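Local coordinates for A-type flavoprotein (Giardia intestinalis, PDB 2Q9U), which scavenges dioxygen as a flavodiiron protein, probably passing electrons from its FMN to a non-haem diiron centre, at the interface of chains A and B. Numbering follows the deposited sequence. Chains: chain A/B, A-type flavoprotein.

The interface of chains A and B. Residues chain A 5, 7; chain B 272, 386.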
ATOM      1  N   PRO A   5      38.706  -7.143 -10.807  1.00 34.55           N
ATOM      2  CA  PRO A   5      37.776  -8.218 -10.454  1.00 32.77           C
ATOM      3  C   PRO A   5      36.569  -8.236 -11.385  1.00 31.00           C
ATOM      4  O   PRO A   5      36.094  -7.175 -11.818  1.00 30.99           O
ATOM      5  CB  PRO A   5      37.336  -7.871  -9.031  1.00 33.14           C
ATOM      6  CG  PRO A   5      38.338  -6.872  -8.527  1.00 34.30           C
ATOM      7  CD  PRO A   5      38.853  -6.150  -9.726  1.00 34.74           C
ATOM      8  N   TYR A   7      32.718  -8.952 -11.940  1.00 20.19           N
ATOM      9  CA  TYR A   7      31.457  -9.081 -11.226  1.00 18.31           C
ATOM     10  C   TYR A   7      30.242  -8.665 -12.067  1.00 17.07           C
ATOM     11  O   TYR A   7      29.132  -8.593 -11.559  1.00 16.94           O
ATOM     12  CB  TYR A   7      31.500  -8.355  -9.858  1.00 18.18           C
ATOM     13  CG  TYR A   7      31.927  -6.909  -9.938  1.00 17.67           C
ATOM     14  CD1 TYR A   7      31.018  -5.908 -10.283  1.00 16.61           C
ATOM     15  CD2 TYR A   7      33.247  -6.546  -9.691  1.00 18.23           C
ATOM     16  CE1 TYR A   7      31.416  -4.555 -10.368  1.00 17.54           C
ATOM     17  CE2 TYR A   7      33.653  -5.219  -9.776  1.00 19.03           C
ATOM     18  CZ  TYR A   7      32.733  -4.232 -10.108  1.00 19.46           C
ATOM     19  OH  TYR A   7      33.158  -2.918 -10.211  1.00 20.52           O
TER
ATOM     20  N   ARG B 272      23.363  -4.949  -3.418  1.00 14.81           N
ATOM     21  CA  ARG B 272      24.421  -4.907  -4.440  1.00 15.76           C
ATOM     22  C   ARG B 272      25.122  -6.260  -4.625  1.00 15.37           C
ATOM     23  O   ARG B 272      25.512  -6.651  -5.751  1.00 15.52           O
ATOM     24  CB  ARG B 272      25.461  -3.844  -4.108  1.00 16.14           C
ATOM     25  CG  ARG B 272      26.559  -3.711  -5.158  1.00 16.41           C
ATOM     26  CD  ARG B 272      25.975  -3.046  -6.399  1.00 16.77           C
ATOM     27  NE  ARG B 272      26.820  -3.096  -7.597  1.00 14.63           N
ATOM     28  CZ  ARG B 272      27.015  -4.158  -8.396  1.00 16.57           C
ATOM     29  NH1 ARG B 272      26.491  -5.354  -8.134  1.00 13.58           N
ATOM     30  NH2 ARG B 272      27.764  -3.999  -9.490  1.00 17.47           N
ATOM     31  N   GLU B 386      35.151  -4.597  -4.328  1.00 21.20           N
ATOM     32  CA  GLU B 386      35.176  -5.222  -5.647  1.00 22.46           C
ATOM     33  C   GLU B 386      35.470  -6.709  -5.532  1.00 21.33           C
ATOM     34  O   GLU B 386      34.915  -7.502  -6.288  1.00 20.87           O
ATOM     35  CB  GLU B 386      36.161  -4.538  -6.606  1.00 21.99           C
ATOM     36  CG  GLU B 386      35.631  -3.235  -7.230  1.00 25.13           C
ATOM     37  CD  GLU B 386      36.401  -2.821  -8.475  1.00 26.77           C
ATOM     38  OE1 GLU B 386      37.647  -2.774  -8.409  1.00 33.83           O
ATOM     39  OE2 GLU B 386      35.777  -2.556  -9.536  1.00 31.87           O
TER
HETATM   40  O   HOH W   1      27.292  -6.672 -10.502  1.00 16.53           O
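A:Tyr7 reaches from the N-terminal tail of chain A to B:Glu386, the first residue of helix 386-409 of chain B, and its phenol OH gives a hydrogen bond of 2.7 Å to the carboxylate oxygen OE2. The acceptor uses its anti lone pair, the one turned away from OE1, and OE2 lies in the plane of the tyrosine ring, at its edge. The ring and carboxylate planes are 66° apart, and the contact is made by the hydroxyl and OE2. Beside this bond the aliphatic part of the glutamate runs along the ring, with CG 3.8 Å from A:Tyr7 CE2. The extended glutamate chain beyond CG (chi2 -162°) carries the carboxylate out to the hydroxyl.

A:Pro5 packs against the same glutamate, its ring crossing the side chain at about a right angle and bringing CG to 3.7 Å from B:Glu386 CB. Proline and tyrosine thus both lean on the start of the helix.

On the CD1/CE1 side, B:Arg272 of helix 269-283 approaches from out of the ring plane, its guanidinium turned 73° to it and NH2 3.8 Å from A:Tyr7 CE1; this is contact without stacking. The polar link here runs through a water in the guanidinium plane, held by both NH1 and NH2. That water completes the bridge to the backbone carbonyl of A:Tyr7, 2.9 Å from its O atom.

The tail of one subunit thus meets the flavodoxin-like part of the other, and may help hold the head-to-tail flavodiiron dimer, which brings FMN near the partner's diiron site. The protein contact has a twin with the chains exchanged. Here, the bridging water lies 2.8 Å from B:Arg272 NH1.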